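Long-range contacts in uncharacterized protein (Staphylococcus aureus subsp. aureus Mu50, PDB 4QPV), which is of unknown function, a DUF1672 family protein whose unusual fold repeats a unit of one kinked helix followed by three beta strands: residues Q33-K38 against T271-Y276; F59-G64 against D106-S111; Q263-Y268 against S277-I282. One frame throughout, in Å; residues are numbered along the deposited sequence. Where two conformers were deposited one is given.

Interaction 1: Q33-K38 against T271-Y276; sequences QPPAEK and TKRPNY
Arg273 reaches from one surface loop to the backbone of another and grips the carbonyl oxygen of Gln33 with two nitrogens at once. NE approaches Gln33 O to 2.9 Å and NH2 approaches the same Gln33 O to 3.0 Å, a side-on grip in which both donors serve a single acceptor. The oxygen lies within a few degrees of the guanidinium plane, where the N-H bonds point; seen from the carbonyl, NH2 is in plane whereas NE is tilted out of it. Pro35 then lies over one face of the guanidinium, its CD 3.4 Å above the plane and over the centre, and its CG 3.6 Å from NH1 of Arg273. Proline suits this place because its CG and CD lay a compact apolar patch over the guanidinium, and its nitrogen, 3.2 Å from Arg273 NH2, has no hydrogen to share.

The N-H of Gln33 itself is satisfied as well: Gln33 N donates to Lys272 O at 3.1 Å, almost straight at 175° and on a carbonyl lone pair. Gln33 therefore uses both its N-H and its C=O across the contact. Lys272 adds apolar contact through its methylenes, CG lying 4.2 Å from Gln33 CB. Farther along, Pro274 centres an inverse gamma turn, and its carbonyl is taken up by Tyr157 and Gln166, while the amide of Arg273 is held by Asn270. Pro35 is tied by backbone to Gly76. This is a surface contact between two loops, in which an arginine binds a main-chain carbonyl side-on through NE and NH2 and joins the segment leading into helix 38-46 to the loop following strand 268-270.

Interaction 2: F59-G64 against D106-S111; sequences FMDNFG and DSSLRS
The last turn of helix 48-63 sets Asp61 and Asn62 against the irregular loop 106-111, with the CA atoms of Asp61 and Arg110 5.3 Å apart. Two short polar side chains bridge the gap and bind loop backbone rather than loop side chains. OD2 of Asp61 accepts from Leu109 N at 2.7 Å, met on its anti side and somewhat out of the carboxylate plane. Asn62 does double duty, as a primary amide can, with acceptor and donor side by side: its OD1 accepts from Ser111 N at 2.7 Å, in plane on a lone pair, while its ND2 donates to Leu109 O at 3.1 Å, from above that carbonyl's plane. The backbone N-H and C=O on either side of Arg110 are thus read by one flat group, whose ND2 also reaches Phe58 O within the helix.

Ser108 shapes the loop from within, its OG accepting from Arg110 N at 3.1 Å, and Ser111 OG turns to Asp113 N. The contact thus joins the C-terminal turn of a helix, through a carboxylate and an amide, to the backbone of a surface loop ordered by the ST turn at Ser108.

Interaction 3: Q263-Y268 against S277-I282; sequences QISNKY and SKKEVI
The ammonium group of Lys279 is gripped by three oxygens of the 263-268 segment. NZ donates to Tyr268 O at 2.6 Å, to Ser265 OG at 2.7 Å and to Asn266 OD1 at 3.0 Å, so a backbone carbonyl, a hydroxyl and a side-chain amide share one cation. The chain runs extended as far as CD and bends at chi3 (70°), which swings CE to within 3.1 Å of Tyr268 O. Lysine suits the place because its tip offers three N-H bonds at the end of a long apolar stalk. Asn266 OD1 also accepts from Tyr268 N, closing an Asx turn, and it meets NZ and that amide on opposite faces of its plane.

Beyond this polar cluster the chains pair. Ile264 and Ile282 form an antiparallel hydrogen-bonded pair, with Ile282 N to Ile264 O at 2.9 Å, nearly along the C=O axis, and the return bond from Ile264 N to Ile282 O at 3.2 Å. Their side chains lie side by side and point the same way, Ile264 CG2 meeting Ile282 CB at 3.8 Å. Both branched chains are buried against helix 234-249, where Ile282 rests on Ile238. Next along, CG2 of Val281 touches the amide end of Gln263 at its CD, and CG1 packs on Ser265 CB. A water carries the link onward between Asn266 N and Glu280 O, where the two chains have diverged too far for direct pairing. This is an antiparallel strand junction at the edge of the mixed sheet, joining strand 259-265 to strand 282-285, with the Lys279 ammonium bound beside an Asx turn.

In the fold
Interactions 1 and 3 adjoin: their centres are 18 Å apart, and Tyr276, at the end of the 271-276 segment, packs on Gln263, Ile264, Ser265 and Val281. The two contacts interleave along the chain, so 271-276 lies within the connection that interaction 3 closes, between strands 259-265 and 282-285 of the mixed sheet. Interaction 2 stands apart, centre to centre 27 Å from interaction 1 and 37 Å from interaction 3, on the other side of the chain's centre from the latter. Strands 67-75, 78-87 and 90-98 lie between its two segments in sequence. Interaction 1 spans the sequence, tying the N-terminal region to the C-terminal region of this DUF1672 family protein.

Interaction 1: Q33-K38 against T271-Y276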
loop_
_atom_site.group_PDB
_atom_site.type_symbol
_atom_site.label_atom_id
_atom_site.label_comp_id
_atom_site.label_asym_id
_atom_site.label_seq_id
_atom_site.Cartn_x
_atom_site.Cartn_y
_atom_site.Cartn_z
ATOM N N GLN A 33 16.641 0.129 -2.815
ATOM C CA GLN A 33 17.056 0.846 -4.021
ATOM C C GLN A 33 16.393 0.300 -5.277
ATOM O O GLN A 33 16.847 -0.720 -5.794
ATOM C CB GLN A 33 18.602 0.786 -4.201
ATOM C CG GLN A 33 19.164 1.614 -5.382
ATOM C CD GLN A 33 18.670 3.047 -5.351
ATOM O OE1 GLN A 33 17.793 3.455 -6.123
ATOM N NE2 GLN A 33 19.143 3.806 -4.393
ATOM N N PRO A 34 15.393 1.006 -5.847
ATOM C CA PRO A 34 14.856 0.588 -7.154
ATOM C C PRO A 34 15.942 0.634 -8.249
ATOM O O PRO A 34 16.946 1.351 -8.093
ATOM C CB PRO A 34 13.747 1.628 -7.418
ATOM C CG PRO A 34 13.354 2.123 -6.046
ATOM C CD PRO A 34 14.694 2.217 -5.362
ATOM N N PRO A 35 15.801 -0.134 -9.365
ATOM C CA PRO A 35 16.817 -0.057 -10.439
ATOM C C PRO A 35 17.083 1.411 -10.820
ATOM O O PRO A 35 16.126 2.151 -11.065
ATOM C CB PRO A 35 16.172 -0.851 -11.576
ATOM C CG PRO A 35 15.241 -1.804 -10.904
ATOM C CD PRO A 35 14.689 -1.038 -9.737
ATOM N N ALA A 36 18.366 1.850 -10.759
ATOM C CA ALA A 36 18.740 3.255 -11.014
ATOM C C ALA A 36 20.228 3.479 -11.306
ATOM O O ALA A 36 21.071 2.673 -10.905
ATOM C CB ALA A 36 18.367 4.094 -9.788
ATOM N N GLU A 37 20.535 4.624 -11.977
ATOM C CA GLU A 37 21.903 5.037 -12.280
ATOM C C GLU A 37 22.535 5.655 -11.057
ATOM O O GLU A 37 21.820 6.249 -10.251
ATOM C CB GLU A 37 21.924 6.038 -13.450
ATOM C CG GLU A 37 21.872 5.368 -14.807
ATOM C CD GLU A 37 23.009 4.399 -15.072
ATOM O OE1 GLU A 37 24.059 4.838 -15.595
ATOM O OE2 GLU A 37 22.851 3.198 -14.757
ATOM N N LYS A 38 23.879 5.544 -10.925
ATOM C CA LYS A 38 24.605 6.121 -9.790
ATOM C C LYS A 38 24.351 7.633 -9.725
ATOM O O LYS A 38 24.160 8.169 -8.639
ATOM C CB LYS A 38 26.113 5.830 -9.888
ATOM C CG LYS A 38 26.493 4.374 -9.641
ATOM C CD LYS A 38 27.975 4.156 -9.907
ATOM C CE LYS A 38 28.385 2.714 -9.755
ATOM N NZ LYS A 38 29.838 2.540 -10.008
ATOM N N THR A 271 16.568 -6.900 1.048
ATOM C CA THR A 271 16.776 -5.502 1.474
ATOM C C THR A 271 16.700 -4.475 0.334
ATOM O O THR A 271 16.149 -3.393 0.540
ATOM C CB THR A 271 18.095 -5.336 2.252
ATOM O OG1 THR A 271 19.188 -5.752 1.436
ATOM C CG2 THR A 271 18.097 -6.120 3.576
ATOM N N LYS A 272 17.260 -4.804 -0.836
ATOM C CA LYS A 272 17.282 -3.894 -1.982
ATOM C C LYS A 272 15.904 -3.819 -2.636
ATOM O O LYS A 272 15.495 -2.743 -3.078
ATOM C CB LYS A 272 18.346 -4.360 -3.001
ATOM C CG LYS A 272 18.649 -3.363 -4.111
ATOM C CD LYS A 272 19.598 -3.965 -5.150
ATOM C CE LYS A 272 20.148 -2.916 -6.086
ATOM N NZ LYS A 272 21.036 -3.506 -7.130
ATOM N N ARG A 273 15.203 -4.958 -2.705
ATOM C CA ARG A 273 13.896 -5.103 -3.342
ATOM C C ARG A 273 12.938 -5.843 -2.409
ATOM O O ARG A 273 12.681 -7.023 -2.631
ATOM C CB ARG A 273 14.052 -5.889 -4.670
ATOM C CG ARG A 273 15.061 -5.303 -5.651
ATOM C CD ARG A 273 14.504 -4.072 -6.359
ATOM N NE ARG A 273 15.609 -3.214 -6.767
ATOM C CZ ARG A 273 16.370 -3.429 -7.834
ATOM N NH1 ARG A 273 16.096 -4.432 -8.664
ATOM N NH2 ARG A 273 17.377 -2.613 -8.110
ATOM N N PRO A 274 12.367 -5.143 -1.389
ATOM C CA PRO A 274 11.508 -5.819 -0.391
ATOM C C PRO A 274 10.100 -6.111 -0.893
ATOM O O PRO A 274 9.110 -5.651 -0.314
ATOM C CB PRO A 274 11.498 -4.819 0.774
ATOM C CG PRO A 274 11.606 -3.489 0.108
ATOM C CD PRO A 274 12.579 -3.719 -1.036
ATOM N N ASN A 275 10.016 -6.913 -1.950
ATOM C CA ASN A 275 8.768 -7.258 -2.624
ATOM C C ASN A 275 8.197 -8.581 -2.079
ATOM O O ASN A 275 8.652 -9.669 -2.448
ATOM C CB ASN A 275 9.016 -7.342 -4.153
ATOM C CG ASN A 275 7.767 -7.520 -4.977
ATOM O OD1 ASN A 275 6.690 -7.834 -4.465
ATOM N ND2 ASN A 275 7.885 -7.299 -6.281
ATOM N N TYR A 276 7.158 -8.478 -1.241
ATOM C CA TYR A 276 6.523 -9.663 -0.649
ATOM C C TYR A 276 5.941 -10.606 -1.714
ATOM O O TYR A 276 5.962 -11.819 -1.522
ATOM C CB TYR A 276 5.416 -9.234 0.330
ATOM C CG TYR A 276 4.962 -10.353 1.241
ATOM C CD1 TYR A 276 5.599 -10.589 2.457
ATOM C CD2 TYR A 276 3.872 -11.155 0.905
ATOM C CE1 TYR A 276 5.190 -11.629 3.299
ATOM C CE2 TYR A 276 3.447 -12.186 1.744
ATOM C CZ TYR A 276 4.116 -12.424 2.932
ATOM O OH TYR A 276 3.704 -13.439 3.748
#

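Interaction 2: F59-G64 against D106-S111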
loop_
_atom_site.group_PDB
_atom_site.type_symbol
_atom_site.label_atom_id
_atom_site.label_comp_id
_atom_site.label_asym_id
_atom_site.label_seq_id
_atom_site.Cartn_x
_atom_site.Cartn_y
_atom_site.Cartn_z
ATOM N N PHE A 59 0.410 15.220 -6.002
ATOM C CA PHE A 59 -0.765 14.580 -5.397
ATOM C C PHE A 59 -1.851 15.592 -5.087
ATOM O O PHE A 59 -3.031 15.248 -5.193
ATOM C CB PHE A 59 -0.376 13.777 -4.152
ATOM C CG PHE A 59 0.185 12.427 -4.524
ATOM C CD1 PHE A 59 1.528 12.285 -4.863
ATOM C CD2 PHE A 59 -0.646 11.309 -4.612
ATOM C CE1 PHE A 59 2.038 11.039 -5.264
ATOM C CE2 PHE A 59 -0.145 10.077 -5.043
ATOM C CZ PHE A 59 1.192 9.951 -5.365
HETATM N N MSE A 60 -1.474 16.852 -4.758
HETATM C CA MSE A 60 -2.478 17.886 -4.515
HETATM C C MSE A 60 -3.126 18.285 -5.854
HETATM O O MSE A 60 -4.348 18.300 -5.947
HETATM C CB MSE A 60 -1.892 19.111 -3.778
HETATM C CG MSE A 60 -2.945 20.201 -3.460
HETATM SE SE MSE A 60 -4.483 19.573 -2.386
HETATM C CE MSE A 60 -3.600 19.473 -0.665
ATOM N N ASP A 61 -2.304 18.585 -6.892
ATOM C CA ASP A 61 -2.797 18.984 -8.214
ATOM C C ASP A 61 -3.716 17.933 -8.863
ATOM O O ASP A 61 -4.761 18.286 -9.415
ATOM C CB ASP A 61 -1.620 19.258 -9.162
ATOM C CG ASP A 61 -0.828 20.520 -8.852
ATOM O OD1 ASP A 61 -1.342 21.379 -8.090
ATOM O OD2 ASP A 61 0.303 20.641 -9.349
ATOM N N ASN A 62 -3.333 16.663 -8.792
ATOM C CA ASN A 62 -4.064 15.604 -9.486
ATOM C C ASN A 62 -5.142 14.904 -8.670
ATOM O O ASN A 62 -6.146 14.510 -9.258
ATOM C CB ASN A 62 -3.083 14.560 -10.058
ATOM C CG ASN A 62 -2.252 15.163 -11.172
ATOM O OD1 ASN A 62 -2.778 15.556 -12.218
ATOM N ND2 ASN A 62 -0.975 15.419 -10.908
ATOM N N PHE A 63 -4.965 14.743 -7.361
ATOM C CA PHE A 63 -5.955 14.019 -6.563
ATOM C C PHE A 63 -6.676 14.880 -5.518
ATOM O O PHE A 63 -7.669 14.418 -4.937
ATOM C CB PHE A 63 -5.304 12.796 -5.889
ATOM C CG PHE A 63 -4.643 11.885 -6.899
ATOM C CD1 PHE A 63 -5.406 11.079 -7.740
ATOM C CD2 PHE A 63 -3.261 11.882 -7.059
ATOM C CE1 PHE A 63 -4.797 10.257 -8.693
ATOM C CE2 PHE A 63 -2.653 11.073 -8.029
ATOM C CZ PHE A 63 -3.428 10.276 -8.846
ATOM N N GLY A 64 -6.212 16.115 -5.306
ATOM C CA GLY A 64 -6.822 17.020 -4.332
ATOM C C GLY A 64 -6.574 16.555 -2.910
ATOM O O GLY A 64 -7.371 16.828 -2.008
ATOM N N ASP A 106 8.072 25.363 -10.294
ATOM C CA ASP A 106 7.058 25.095 -9.271
ATOM C C ASP A 106 5.675 25.163 -9.927
ATOM O O ASP A 106 4.659 25.118 -9.234
ATOM C CB ASP A 106 7.163 26.044 -8.073
ATOM C CG ASP A 106 8.442 25.869 -7.299
ATOM O OD1 ASP A 106 8.709 24.736 -6.839
ATOM O OD2 ASP A 106 9.213 26.847 -7.208
ATOM N N SER A 107 5.642 25.228 -11.266
ATOM C CA SER A 107 4.392 25.322 -12.025
ATOM C C SER A 107 3.553 24.041 -11.889
ATOM O O SER A 107 4.048 22.996 -11.468
ATOM C CB SER A 107 4.647 25.659 -13.493
ATOM O OG SER A 107 5.334 24.609 -14.150
ATOM N N SER A 108 2.253 24.168 -12.155
ATOM C CA SER A 108 1.293 23.079 -12.019
ATOM C C SER A 108 1.806 21.738 -12.545
ATOM O O SER A 108 2.419 21.656 -13.613
ATOM C CB SER A 108 -0.002 23.434 -12.738
ATOM O OG SER A 108 -0.894 22.335 -12.649
ATOM N N LEU A 109 1.515 20.682 -11.784
ATOM C CA LEU A 109 1.866 19.325 -12.151
ATOM C C LEU A 109 0.620 18.535 -12.590
ATOM O O LEU A 109 0.695 17.309 -12.700
ATOM C CB LEU A 109 2.618 18.633 -11.009
ATOM C CG LEU A 109 4.066 19.112 -10.853
ATOM C CD1 LEU A 109 4.686 18.545 -9.587
ATOM C CD2 LEU A 109 4.908 18.738 -12.076
ATOM N N ARG A 110 -0.512 19.254 -12.881
ATOM C CA ARG A 110 -1.756 18.653 -13.381
ATOM C C ARG A 110 -1.408 17.803 -14.612
ATOM O O ARG A 110 -0.845 18.330 -15.576
ATOM C CB ARG A 110 -2.773 19.769 -13.700
ATOM C CG ARG A 110 -3.995 19.368 -14.521
ATOM C CD ARG A 110 -4.897 20.561 -14.809
ATOM N NE ARG A 110 -4.326 21.468 -15.810
ATOM C CZ ARG A 110 -3.750 22.637 -15.533
ATOM N NH1 ARG A 110 -3.667 23.065 -14.279
ATOM N NH2 ARG A 110 -3.258 23.387 -16.509
ATOM N N SER A 111 -1.664 16.499 -14.543
ATOM C CA SER A 111 -1.325 15.525 -15.572
ATOM C C SER A 111 -2.409 15.287 -16.612
ATOM O O SER A 111 -3.604 15.260 -16.296
ATOM C CB SER A 111 -0.984 14.198 -14.905
ATOM O OG SER A 111 -0.482 13.241 -15.822
#

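Interaction 3: Q263-Y268 against S277-I282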
loop_
_atom_site.group_PDB
_atom_site.type_symbol
_atom_site.label_atom_id
_atom_site.label_comp_id
_atom_site.label_asym_id
_atom_site.label_seq_id
_atom_site.Cartn_x
_atom_site.Cartn_y
_atom_site.Cartn_z
ATOM N N GLN A 263 -1.771 -14.715 3.965
ATOM C CA GLN A 263 -0.488 -15.125 3.404
ATOM C C GLN A 263 0.571 -15.052 4.481
ATOM O O GLN A 263 0.592 -14.105 5.272
ATOM C CB GLN A 263 -0.038 -14.303 2.186
ATOM C CG GLN A 263 -0.862 -14.549 0.915
ATOM C CD GLN A 263 -0.235 -13.896 -0.308
ATOM O OE1 GLN A 263 0.711 -13.123 -0.225
ATOM N NE2 GLN A 263 -0.769 -14.165 -1.474
ATOM N N ILE A 264 1.459 -16.056 4.492
ATOM C CA ILE A 264 2.601 -16.149 5.397
ATOM C C ILE A 264 3.795 -16.692 4.608
ATOM O O ILE A 264 3.632 -17.531 3.723
ATOM C CB ILE A 264 2.325 -16.971 6.700
ATOM C CG1 ILE A 264 3.430 -16.677 7.778
ATOM C CG2 ILE A 264 2.174 -18.487 6.391
ATOM C CD1 ILE A 264 3.162 -17.130 9.239
ATOM N N SER A 265 4.984 -16.203 4.940
ATOM C CA SER A 265 6.237 -16.638 4.319
ATOM C C SER A 265 7.316 -16.858 5.393
ATOM O O SER A 265 7.034 -16.729 6.588
ATOM C CB SER A 265 6.694 -15.602 3.297
ATOM O OG SER A 265 6.966 -14.358 3.940
ATOM N N ASN A 266 8.574 -17.080 4.977
ATOM C CA ASN A 266 9.658 -17.235 5.953
ATOM C C ASN A 266 10.003 -15.844 6.569
ATOM O O ASN A 266 9.390 -14.824 6.205
ATOM C CB ASN A 266 10.874 -17.956 5.333
ATOM C CG ASN A 266 11.665 -17.169 4.313
ATOM O OD1 ASN A 266 11.587 -15.936 4.222
ATOM N ND2 ASN A 266 12.497 -17.869 3.554
ATOM N N LYS A 267 10.947 -15.806 7.527
ATOM C CA LYS A 267 11.246 -14.592 8.291
ATOM C C LYS A 267 12.058 -13.542 7.544
ATOM O O LYS A 267 12.324 -12.481 8.113
ATOM C CB LYS A 267 12.002 -14.976 9.590
ATOM C CG LYS A 267 13.408 -15.531 9.381
ATOM C CD LYS A 267 14.152 -15.742 10.708
ATOM C CE LYS A 267 13.686 -16.946 11.497
ATOM N NZ LYS A 267 14.490 -17.131 12.736
ATOM N N TYR A 268 12.477 -13.824 6.299
ATOM C CA TYR A 268 13.414 -12.942 5.602
ATOM C C TYR A 268 12.787 -12.000 4.597
ATOM O O TYR A 268 11.687 -12.233 4.114
ATOM C CB TYR A 268 14.489 -13.769 4.897
ATOM C CG TYR A 268 15.288 -14.618 5.858
ATOM C CD1 TYR A 268 16.273 -14.054 6.667
ATOM C CD2 TYR A 268 15.036 -15.979 5.989
ATOM C CE1 TYR A 268 16.994 -14.827 7.577
ATOM C CE2 TYR A 268 15.761 -16.766 6.884
ATOM C CZ TYR A 268 16.737 -16.185 7.679
ATOM O OH TYR A 268 17.455 -16.955 8.564
ATOM N N SER A 277 5.409 -10.059 -2.832
ATOM C CA SER A 277 4.772 -10.883 -3.874
ATOM C C SER A 277 5.741 -11.867 -4.542
ATOM O O SER A 277 5.267 -12.834 -5.153
ATOM C CB SER A 277 4.114 -10.005 -4.931
ATOM O OG SER A 277 5.080 -9.439 -5.800
ATOM N N LYS A 278 7.080 -11.643 -4.420
ATOM C CA LYS A 278 8.095 -12.523 -5.028
ATOM C C LYS A 278 8.513 -13.642 -4.063
ATOM O O LYS A 278 9.257 -14.548 -4.450
ATOM C CB LYS A 278 9.331 -11.712 -5.473
ATOM C CG LYS A 278 9.036 -10.613 -6.498
ATOM C CD LYS A 278 9.034 -11.117 -7.940
ATOM C CE LYS A 278 8.342 -10.165 -8.886
ATOM N NZ LYS A 278 6.863 -10.187 -8.714
ATOM N N LYS A 279 8.006 -13.609 -2.820
ATOM C CA LYS A 279 8.359 -14.625 -1.825
ATOM C C LYS A 279 7.521 -15.891 -1.974
ATOM O O LYS A 279 6.434 -15.852 -2.564
ATOM C CB LYS A 279 8.189 -14.066 -0.407
ATOM C CG LYS A 279 9.196 -12.971 -0.053
ATOM C CD LYS A 279 9.207 -12.696 1.447
ATOM C CE LYS A 279 9.814 -13.860 2.203
ATOM N NZ LYS A 279 9.600 -13.736 3.661
ATOM N N GLU A 280 8.029 -17.002 -1.415
ATOM C CA GLU A 280 7.312 -18.275 -1.381
ATOM C C GLU A 280 6.326 -18.177 -0.234
ATOM O O GLU A 280 6.730 -17.923 0.910
ATOM C CB GLU A 280 8.273 -19.469 -1.224
ATOM C CG GLU A 280 7.551 -20.810 -1.195
ATOM C CD GLU A 280 8.411 -22.004 -0.836
ATOM O OE1 GLU A 280 8.655 -22.219 0.373
ATOM O OE2 GLU A 280 8.805 -22.748 -1.761
ATOM N N VAL A 281 5.041 -18.294 -0.525
ATOM C CA VAL A 281 4.048 -18.134 0.546
ATOM C C VAL A 281 3.067 -19.267 0.617
ATOM O O VAL A 281 2.830 -19.959 -0.370
ATOM C CB VAL A 281 3.239 -16.788 0.366
ATOM C CG1 VAL A 281 4.135 -15.555 0.489
ATOM C CG2 VAL A 281 2.454 -16.765 -0.947
ATOM N N ILE A 282 2.443 -19.383 1.778
ATOM C CA ILE A 282 1.250 -20.161 2.042
ATOM C C ILE A 282 0.119 -19.182 1.833
ATOM O O ILE A 282 0.210 -18.061 2.353
ATOM C CB ILE A 282 1.205 -20.734 3.489
ATOM C CG1 ILE A 282 2.230 -21.825 3.717
ATOM C CG2 ILE A 282 -0.223 -21.209 3.855
ATOM C CD1 ILE A 282 2.418 -22.120 5.190
HETATM O O HOH W 1 9.116 -18.087 2.251
#